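Local coordinates for protein proteolytically activated form of PPO4 Tyrosinase (Agaricus bisporus var. bisporus H97, PDB 4OUA) that catalyses the o-hydroxylation of monophenols and the oxidation of the resulting o-diphenols to reactive o-quinones, which begins melanin synthesis, at residues H81-F86 with T317-D322; S233-F238 with E306-M311; S323-F328 with W336-L341. All coordinates share one frame; numbering follows the deposited sequence.

Contact 1 (H81-F86 with T317-D322); sequences HSQVLF and TELNKD. With CU1 (copper (I) ion), chain C.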
loop_
_atom_site.group_PDB
_atom_site.type_symbol
_atom_site.label_atom_id
_atom_site.label_comp_id
_atom_site.label_asym_id
_atom_site.label_seq_id
_atom_site.Cartn_x
_atom_site.Cartn_y
_atom_site.Cartn_z
ATOM N N HIS A 81 10.922 -6.771 5.698
ATOM C CA HIS A 81 11.750 -5.608 5.408
ATOM C C HIS A 81 13.228 -5.972 5.475
ATOM O O HIS A 81 13.634 -6.796 6.293
ATOM C CB HIS A 81 11.428 -4.472 6.384
ATOM C CG HIS A 81 9.969 -4.144 6.467
ATOM N ND1 HIS A 81 9.189 -4.490 7.549
ATOM C CD2 HIS A 81 9.145 -3.513 5.597
ATOM C CE1 HIS A 81 7.949 -4.082 7.345
ATOM N NE2 HIS A 81 7.895 -3.486 6.166
ATOM N N SER A 82 14.022 -5.359 4.601
ATOM C CA SER A 82 15.457 -5.622 4.532
ATOM C C SER A 82 15.752 -7.039 4.047
ATOM O O SER A 82 16.833 -7.576 4.289
ATOM C CB SER A 82 16.109 -5.389 5.896
ATOM O OG SER A 82 15.815 -4.093 6.384
ATOM N N GLN A 83 14.787 -7.641 3.358
ATOM C CA GLN A 83 14.943 -9.000 2.855
ATOM C C GLN A 83 14.383 -9.145 1.441
ATOM O O GLN A 83 13.647 -8.280 0.962
ATOM C CB GLN A 83 14.266 -9.996 3.796
ATOM C CG GLN A 83 12.909 -9.543 4.294
ATOM C CD GLN A 83 12.053 -10.697 4.767
ATOM O OE1 GLN A 83 11.923 -11.706 4.078
ATOM N NE2 GLN A 83 11.465 -10.557 5.950
ATOM N N VAL A 84 14.728 -10.249 0.786
ATOM C CA VAL A 84 14.384 -10.465 -0.617
ATOM C C VAL A 84 12.881 -10.532 -0.881
ATOM O O VAL A 84 12.442 -10.385 -2.021
ATOM C CB VAL A 84 15.023 -11.763 -1.152
ATOM C CG1 VAL A 84 16.529 -11.602 -1.281
ATOM C CG2 VAL A 84 14.679 -12.937 -0.247
ATOM N N LEU A 85 12.096 -10.748 0.169
ATOM C CA LEU A 85 10.658 -10.945 0.010
ATOM C C LEU A 85 9.859 -9.650 0.104
ATOM O O LEU A 85 8.634 -9.672 0.005
ATOM C CB LEU A 85 10.139 -11.935 1.054
ATOM C CG LEU A 85 10.637 -13.375 0.927
ATOM C CD1 LEU A 85 9.912 -14.271 1.912
ATOM C CD2 LEU A 85 10.459 -13.877 -0.499
ATOM N N PHE A 86 10.552 -8.530 0.292
ATOM C CA PHE A 86 9.886 -7.244 0.492
ATOM C C PHE A 86 8.863 -6.924 -0.597
ATOM O O PHE A 86 7.702 -6.650 -0.295
ATOM C CB PHE A 86 10.913 -6.110 0.574
ATOM C CG PHE A 86 10.297 -4.740 0.560
ATOM C CD1 PHE A 86 9.734 -4.207 1.708
ATOM C CD2 PHE A 86 10.273 -3.987 -0.602
ATOM C CE1 PHE A 86 9.160 -2.949 1.698
ATOM C CE2 PHE A 86 9.701 -2.728 -0.618
ATOM C CZ PHE A 86 9.143 -2.209 0.535
ATOM N N THR A 317 16.629 -17.290 9.140
ATOM C CA THR A 317 15.958 -18.224 8.244
ATOM C C THR A 317 16.276 -17.898 6.789
ATOM O O THR A 317 16.378 -16.729 6.418
ATOM C CB THR A 317 14.429 -18.203 8.447
ATOM O OG1 THR A 317 14.114 -18.622 9.781
ATOM C CG2 THR A 317 13.745 -19.132 7.456
ATOM N N GLU A 318 16.443 -18.932 5.970
ATOM C CA GLU A 318 16.677 -18.745 4.544
ATOM C C GLU A 318 15.354 -18.587 3.803
ATOM O O GLU A 318 14.399 -19.321 4.056
ATOM C CB GLU A 318 17.471 -19.918 3.966
ATOM C CG GLU A 318 18.953 -19.890 4.303
ATOM C CD GLU A 318 19.706 -18.819 3.534
ATOM O OE1 GLU A 318 19.285 -18.493 2.403
ATOM O OE2 GLU A 318 20.715 -18.302 4.060
ATOM N N LEU A 319 15.299 -17.622 2.891
ATOM C CA LEU A 319 14.072 -17.338 2.158
ATOM C C LEU A 319 14.289 -17.340 0.648
ATOM O O LEU A 319 15.290 -16.823 0.153
ATOM C CB LEU A 319 13.487 -15.993 2.595
ATOM C CG LEU A 319 12.819 -15.921 3.971
ATOM C CD1 LEU A 319 13.818 -16.134 5.094
ATOM C CD2 LEU A 319 12.117 -14.594 4.139
ATOM N N ASN A 320 13.343 -17.927 -0.077
ATOM C CA ASN A 320 13.384 -17.923 -1.533
ATOM C C ASN A 320 12.000 -17.705 -2.136
ATOM O O ASN A 320 11.062 -17.311 -1.440
ATOM C CB ASN A 320 13.996 -19.227 -2.062
ATOM C CG ASN A 320 13.254 -20.468 -1.587
ATOM O OD1 ASN A 320 12.081 -20.410 -1.217
ATOM N ND2 ASN A 320 13.943 -21.603 -1.599
ATOM N N LYS A 321 11.881 -17.969 -3.433
ATOM C CA LYS A 321 10.628 -17.778 -4.155
ATOM C C LYS A 321 9.535 -18.738 -3.688
ATOM O O LYS A 321 8.347 -18.494 -3.905
ATOM C CB LYS A 321 10.860 -17.950 -5.656
ATOM C CG LYS A 321 11.471 -19.292 -6.016
ATOM C CD LYS A 321 11.589 -19.474 -7.514
ATOM C CE LYS A 321 12.138 -20.852 -7.848
ATOM N NZ LYS A 321 12.211 -21.082 -9.317
ATOM N N ASP A 322 9.939 -19.831 -3.051
ATOM C CA ASP A 322 8.992 -20.850 -2.614
ATOM C C ASP A 322 8.580 -20.658 -1.158
ATOM O O ASP A 322 7.777 -21.425 -0.628
ATOM C CB ASP A 322 9.587 -22.245 -2.810
ATOM C CG ASP A 322 9.803 -22.583 -4.272
ATOM O OD1 ASP A 322 8.935 -22.222 -5.095
ATOM O OD2 ASP A 322 10.839 -23.201 -4.598
HETATM CU CU CU1 C . 6.145 -3.060 5.083
HETATM O O HOH W 1 6.854 -0.752 5.115
#

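Contact 2 (S233-F238 with E306-M311); sequences SNHGEF and EREGSM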
loop_
_atom_site.group_PDB
_atom_site.type_symbol
_atom_site.label_atom_id
_atom_site.label_comp_id
_atom_site.label_asym_id
_atom_site.label_seq_id
_atom_site.Cartn_x
_atom_site.Cartn_y
_atom_site.Cartn_z
ATOM N N SER A 233 15.442 -5.632 -4.395
ATOM C CA SER A 233 14.422 -6.028 -3.451
ATOM C C SER A 233 14.425 -5.302 -2.145
ATOM O O SER A 233 13.416 -4.792 -1.735
ATOM C CB SER A 233 14.565 -7.484 -3.162
ATOM O OG SER A 233 15.876 -7.830 -3.405
ATOM N N ASN A 234 15.550 -5.303 -1.468
ATOM C CA ASN A 234 15.614 -4.709 -0.166
ATOM C C ASN A 234 16.727 -3.740 -0.031
ATOM O O ASN A 234 17.504 -3.575 -0.910
ATOM C CB ASN A 234 15.779 -5.775 0.862
ATOM C CG ASN A 234 16.985 -6.600 0.631
ATOM O OD1 ASN A 234 17.869 -6.634 1.431
ATOM N ND2 ASN A 234 17.014 -7.277 -0.455
ATOM N N HIS A 235 16.790 -3.110 1.119
ATOM C CA HIS A 235 17.770 -2.100 1.394
ATOM C C HIS A 235 18.881 -2.550 2.307
ATOM O O HIS A 235 19.940 -1.985 2.263
ATOM C CB HIS A 235 17.094 -0.885 1.996
ATOM C CG HIS A 235 16.393 -1.156 3.279
ATOM N ND1 HIS A 235 15.324 -0.421 3.711
ATOM C CD2 HIS A 235 16.610 -2.088 4.224
ATOM C CE1 HIS A 235 14.917 -0.885 4.872
ATOM N NE2 HIS A 235 15.678 -1.899 5.204
ATOM N N GLY A 236 18.633 -3.556 3.127
ATOM C CA GLY A 236 19.435 -3.839 4.296
ATOM C C GLY A 236 20.851 -3.923 3.900
ATOM O O GLY A 236 21.073 -4.218 2.767
ATOM N N GLU A 237 21.807 -3.648 4.776
ATOM C CA GLU A 237 21.609 -2.986 6.042
ATOM C C GLU A 237 21.854 -1.515 5.820
ATOM O O GLU A 237 22.783 -0.939 6.330
ATOM C CB GLU A 237 22.571 -3.523 7.097
ATOM C CG GLU A 237 22.388 -4.977 7.489
ATOM C CD GLU A 237 23.099 -5.942 6.575
ATOM O OE1 GLU A 237 23.701 -5.489 5.586
ATOM O OE2 GLU A 237 23.062 -7.148 6.844
ATOM N N PHE A 238 20.992 -0.930 5.022
ATOM C CA PHE A 238 21.079 0.481 4.655
ATOM C C PHE A 238 22.452 0.849 4.099
ATOM O O PHE A 238 22.943 1.957 4.319
ATOM C CB PHE A 238 20.756 1.364 5.862
ATOM C CG PHE A 238 19.417 1.079 6.484
ATOM C CD1 PHE A 238 18.254 1.574 5.918
ATOM C CD2 PHE A 238 19.324 0.319 7.639
ATOM C CE1 PHE A 238 17.022 1.314 6.491
ATOM C CE2 PHE A 238 18.095 0.056 8.217
ATOM C CZ PHE A 238 16.942 0.554 7.642
ATOM N N GLU A 306 16.649 -13.961 6.485
ATOM C CA GLU A 306 15.783 -13.060 7.239
ATOM C C GLU A 306 16.597 -12.323 8.295
ATOM O O GLU A 306 16.889 -12.870 9.357
ATOM C CB GLU A 306 14.638 -13.830 7.900
ATOM C CG GLU A 306 13.814 -13.006 8.886
ATOM C CD GLU A 306 12.841 -12.060 8.202
ATOM O OE1 GLU A 306 12.825 -10.859 8.549
ATOM O OE2 GLU A 306 12.083 -12.519 7.321
ATOM N N ARG A 307 16.961 -11.079 8.002
ATOM C CA ARG A 307 17.852 -10.325 8.878
ATOM C C ARG A 307 17.117 -9.611 10.013
ATOM O O ARG A 307 17.505 -9.731 11.174
ATOM C CB ARG A 307 18.663 -9.322 8.055
ATOM C CG ARG A 307 19.845 -9.963 7.334
ATOM C CD ARG A 307 20.495 -9.024 6.330
ATOM N NE ARG A 307 19.753 -8.959 5.075
ATOM C CZ ARG A 307 20.178 -8.320 3.990
ATOM N NH1 ARG A 307 21.345 -7.690 4.006
ATOM N NH2 ARG A 307 19.438 -8.312 2.889
ATOM N N GLU A 308 16.061 -8.873 9.685
ATOM C CA GLU A 308 15.298 -8.162 10.707
ATOM C C GLU A 308 14.476 -9.117 11.567
ATOM O O GLU A 308 14.565 -9.095 12.795
ATOM C CB GLU A 308 14.375 -7.120 10.073
ATOM C CG GLU A 308 15.091 -5.922 9.478
ATOM C CD GLU A 308 14.189 -4.708 9.367
ATOM O OE1 GLU A 308 13.133 -4.688 10.036
ATOM O OE2 GLU A 308 14.533 -3.774 8.613
ATOM N N GLY A 309 13.674 -9.951 10.912
ATOM C CA GLY A 309 12.804 -10.882 11.607
ATOM C C GLY A 309 11.355 -10.440 11.555
ATOM O O GLY A 309 11.035 -9.296 11.874
ATOM N N SER A 310 10.475 -11.346 11.144
ATOM C CA SER A 310 9.048 -11.058 11.073
ATOM C C SER A 310 8.267 -12.262 11.587
ATOM O O SER A 310 8.843 -13.322 11.815
ATOM C CB SER A 310 8.633 -10.714 9.644
ATOM O OG SER A 310 8.775 -11.838 8.794
ATOM N N MET A 311 6.961 -12.114 11.767
ATOM C CA MET A 311 6.175 -13.200 12.346
ATOM C C MET A 311 6.085 -14.396 11.390
ATOM O O MET A 311 5.596 -15.462 11.758
ATOM C CB MET A 311 4.776 -12.695 12.732
ATOM C CG MET A 311 3.812 -13.756 13.289
ATOM S SD MET A 311 2.180 -13.114 13.744
ATOM C CE MET A 311 2.511 -12.427 15.379
#

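Contact 3 (S323-F328 with W336-L341); sequences SALEPF and WTSVPL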
loop_
_atom_site.group_PDB
_atom_site.type_symbol
_atom_site.label_atom_id
_atom_site.label_comp_id
_atom_site.label_asym_id
_atom_site.label_seq_id
_atom_site.Cartn_x
_atom_site.Cartn_y
_atom_site.Cartn_z
ATOM N N SER A 323 9.133 -19.635 -0.516
ATOM C CA SER A 323 8.780 -19.330 0.864
ATOM C C SER A 323 7.326 -18.883 0.955
ATOM O O SER A 323 6.833 -18.165 0.084
ATOM C CB SER A 323 9.702 -18.252 1.434
ATOM O OG SER A 323 11.052 -18.684 1.436
ATOM N N ALA A 324 6.641 -19.316 2.008
ATOM C CA ALA A 324 5.253 -18.927 2.223
ATOM C C ALA A 324 5.176 -17.471 2.662
ATOM O O ALA A 324 6.004 -17.007 3.442
ATOM C CB ALA A 324 4.596 -19.831 3.254
ATOM N N LEU A 325 4.180 -16.752 2.153
ATOM C CA LEU A 325 4.013 -15.342 2.479
ATOM C C LEU A 325 2.872 -15.133 3.472
ATOM O O LEU A 325 1.815 -14.617 3.116
ATOM C CB LEU A 325 3.768 -14.529 1.206
ATOM C CG LEU A 325 4.905 -14.561 0.184
ATOM C CD1 LEU A 325 4.470 -13.949 -1.141
ATOM C CD2 LEU A 325 6.129 -13.845 0.732
ATOM N N GLU A 326 3.099 -15.544 4.716
ATOM C CA GLU A 326 2.123 -15.370 5.787
ATOM C C GLU A 326 1.773 -13.899 5.990
ATOM O O GLU A 326 2.633 -13.032 5.846
ATOM C CB GLU A 326 2.661 -15.957 7.095
ATOM C CG GLU A 326 2.742 -17.472 7.117
ATOM C CD GLU A 326 1.385 -18.123 7.305
ATOM O OE1 GLU A 326 0.518 -17.521 7.975
ATOM O OE2 GLU A 326 1.186 -19.238 6.778
ATOM N N PRO A 327 0.504 -13.615 6.323
ATOM C CA PRO A 327 -0.570 -14.607 6.415
ATOM C C PRO A 327 -1.461 -14.621 5.175
ATOM O O PRO A 327 -2.684 -14.701 5.299
ATOM C CB PRO A 327 -1.354 -14.135 7.636
ATOM C CG PRO A 327 -1.248 -12.638 7.555
ATOM C CD PRO A 327 0.085 -12.320 6.889
ATOM N N PHE A 328 -0.850 -14.545 3.997
ATOM C CA PHE A 328 -1.604 -14.470 2.751
ATOM C C PHE A 328 -1.726 -15.841 2.091
ATOM O O PHE A 328 -0.724 -16.468 1.753
ATOM C CB PHE A 328 -0.945 -13.474 1.794
ATOM C CG PHE A 328 -0.674 -12.131 2.414
ATOM C CD1 PHE A 328 -1.713 -11.265 2.706
ATOM C CD2 PHE A 328 0.620 -11.734 2.706
ATOM C CE1 PHE A 328 -1.467 -10.030 3.278
ATOM C CE2 PHE A 328 0.872 -10.500 3.276
ATOM C CZ PHE A 328 -0.172 -9.647 3.562
ATOM N N TRP A 336 0.431 -18.214 -0.079
ATOM C CA TRP A 336 0.953 -17.563 -1.274
ATOM C C TRP A 336 2.467 -17.718 -1.369
ATOM O O TRP A 336 3.153 -17.880 -0.358
ATOM C CB TRP A 336 0.582 -16.079 -1.290
ATOM C CG TRP A 336 -0.738 -15.791 -1.932
ATOM C CD1 TRP A 336 -1.906 -15.469 -1.304
ATOM C CD2 TRP A 336 -1.026 -15.798 -3.335
ATOM N NE1 TRP A 336 -2.903 -15.275 -2.229
ATOM C CE2 TRP A 336 -2.390 -15.473 -3.484
ATOM C CE3 TRP A 336 -0.264 -16.051 -4.480
ATOM C CZ2 TRP A 336 -3.006 -15.391 -4.730
ATOM C CZ3 TRP A 336 -0.878 -15.970 -5.718
ATOM C CH2 TRP A 336 -2.236 -15.643 -5.833
ATOM N N THR A 337 2.979 -17.671 -2.593
ATOM C CA THR A 337 4.416 -17.699 -2.828
ATOM C C THR A 337 4.789 -16.642 -3.863
ATOM O O THR A 337 3.919 -16.094 -4.544
ATOM C CB THR A 337 4.892 -19.087 -3.297
ATOM O OG1 THR A 337 4.145 -19.488 -4.452
ATOM C CG2 THR A 337 4.696 -20.116 -2.193
ATOM N N SER A 338 6.082 -16.358 -3.973
ATOM C CA SER A 338 6.563 -15.293 -4.841
ATOM C C SER A 338 6.505 -15.668 -6.321
ATOM O O SER A 338 6.347 -14.800 -7.182
ATOM C CB SER A 338 7.993 -14.915 -4.458
ATOM O OG SER A 338 8.051 -14.420 -3.130
ATOM N N VAL A 339 6.629 -16.960 -6.611
ATOM C CA VAL A 339 6.700 -17.442 -7.989
ATOM C C VAL A 339 5.535 -16.962 -8.860
ATOM O O VAL A 339 5.756 -16.372 -9.918
ATOM C CB VAL A 339 6.747 -18.983 -8.038
ATOM C CG1 VAL A 339 6.804 -19.465 -9.481
ATOM C CG2 VAL A 339 7.938 -19.503 -7.252
ATOM N N PRO A 340 4.291 -17.219 -8.424
ATOM C CA PRO A 340 3.122 -16.826 -9.221
ATOM C C PRO A 340 2.849 -15.321 -9.221
ATOM O O PRO A 340 2.169 -14.829 -10.122
ATOM C CB PRO A 340 1.972 -17.577 -8.543
ATOM C CG PRO A 340 2.423 -17.756 -7.139
ATOM C CD PRO A 340 3.904 -17.966 -7.213
ATOM N N LEU A 341 3.378 -14.604 -8.233
ATOM C CA LEU A 341 3.054 -13.190 -8.053
ATOM C C LEU A 341 3.679 -12.279 -9.106
ATOM O O LEU A 341 3.648 -11.055 -8.972
ATOM C CB LEU A 341 3.480 -12.724 -6.660
ATOM C CG LEU A 341 2.690 -13.327 -5.501
ATOM C CD1 LEU A 341 3.111 -12.695 -4.184
ATOM C CD2 LEU A 341 1.195 -13.164 -5.733
#

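Contact 1 (H81-F86 with T317-D322)
Leu-85 and Leu-319 meet with their side chains crossing at about a right angle, so that CD1 of Leu-85 lies across the branched end of Leu-319. Chi1 of Leu-85 (-66°) holds CG anti to its carbonyl carbon, and chi2 (-173°) extends CD1 away from CA; CD1 then comes 3.9 Å from CG of Leu-319 and 4.0 Å from its CB. The other branch of Leu-85, CD2, reaches the backbone, 3.6 Å from O of Asn-320. Val-84 adds a looser contact, its CG2 4.3 Å from CB of Leu-319. Branched aliphatic residues suit this place, since both sides are buried and Phe-313 touches Leu-85 and Leu-319 as well. An alanine in place of Leu-85 would probably open a gap against Leu-319 and Asn-320 O that CB alone could not fill.

Each segment is shaped by its own polar bonds. Gln-83 to Phe-86 form a type I turn, closed by Phe-86 N to Gln-83 O at 3.2 Å. The CB of Asn-320 points away from 81-86, and OD1 accepts from Asp-322 N at 2.9 Å, an Asx turn. The turn at Gln-83 begins two residues after His-81, whose NE2 binds copper at 2.1 Å with His-56 and His-90 as fellow ligands. CE1 of this histidine is joined to Cys-79 SG, the thioether link known from fungal tyrosinases. No hydrogen bond crosses between the two segments; they meet mainly through aliphatic carbon, so the fit there depends on shape rather than on directed bonds.

Contact 2 (S233-F238 with E306-M311)
The two backbones come nearest where Gly-236 faces Arg-307, their CA atoms 8.1 Å apart, and the side chain of Arg-307 bridges the distance. CG of Arg-307 stands anti to its carbonyl carbon, and the bend at chi3 (-80°) turns NE out of the extended line. The guanidinium lies with one face over CA of Gly-236, where the lack of a side chain leaves it room. Glu-237 comes to the guanidinium edge, in its plane: NH1 gives a weak hydrogen bond of 3.4 Å to OE2, part of a salt bridge, although the carboxylate plane stands 83° from that of the guanidinium. OD1 of Asn-234 approaches NH2 obliquely, a close polar pair whose angle is too poor for a hydrogen bond.

This is a meeting of two loops of the tyrosinase fold. Residues 233-238 leave helix 229-233 and lead toward helix 246-258, which carries His-250 and His-254 of the second copper; residues 306-311 belong to the connection between the paired strands 304-305 and 318-319.

Further in, His-235 presents its ring edge to Glu-308, with the ring and carboxylate planes only 21° apart. NE2 of His-235 and OE2 of Glu-308 are 4.1 Å apart and do not bond directly; both are hydrogen-bonded to OG of Ser-82, next to the copper ligand His-81. ND1 of His-235 pairs with Asp-251, and the two acids nearby would probably favour a positive imidazole. Within its own loop, Glu-306 accepts at OE1 from Gly-309 N at 2.7 Å. The backbone angles of Gly-309 suit glycine, because a CB there would press on the preceding carbonyl oxygen.

Contact 3 (S323-F328 with W336-L341)
Leu-325 packs on 336-341 through CB, CG and one of its two methyls. Its CB lies 4.3 Å from CB of Trp-336 and is also close to that residue's carbonyl oxygen. CG passes the same oxygen, 3.8 Å from Trp-336 O. Beyond it, chi2 (169°) carries CD1 away from CA, so this methyl meets CD1 of Leu-341 tip to tip at 3.6 Å, with Thr-337 C at 3.8 Å. A long, branched aliphatic chain suits a buried place lined by carbon and backbone.

Two backbone hydrogen bonds fix the approach: Leu-325 N to Trp-336 O at 2.9 Å, and Trp-336 N to Phe-328 O at 2.8 Å, the latter nearly straight (164°). Trp-336 turns the edge of its indole toward the backbone of Phe-328, with CD1 3.8 Å from CB of Phe-328. The indole NE1 is satisfied by the carbonyl of Thr-5.

The contact lies between strands 318-319 and 349-350 in sequence and packs on helix 86-109, which bears the copper ligand His-90. Leu-325 touches Thr-88 of that helix, which also bonds OG of Ser-338; Trp-336 rests on Val-92, and Phe-328 reaches Val-92 and Ile-96 while its ring meets Trp-89 edge-to-face.

Overall arrangement
Contacts 1 and 3 are buried, whereas contact 2 runs from a buried histidine out to exposed charges. The chemistry follows: contact 1 is aliphatic packing, contact 3 adds backbone hydrogen bonds to it, and contact 2 relies on charged and polar groups. Contacts 1 and 2, with centres about 8 Å apart, are linked by Ser-82 of segment 81-86, whose hydroxyl is hydrogen-bonded to His-235 and Glu-308. Contacts 1 and 3, with centres about 10 Å apart, are joined where Lys-321 O meets Ser-338 N, and segment 81-86 leads into helix 86-109, on which contact 3 packs. Contacts 2 and 3 do not touch; contact 1 lies between them, and its segment 81-86 also carries the copper ligand His-81.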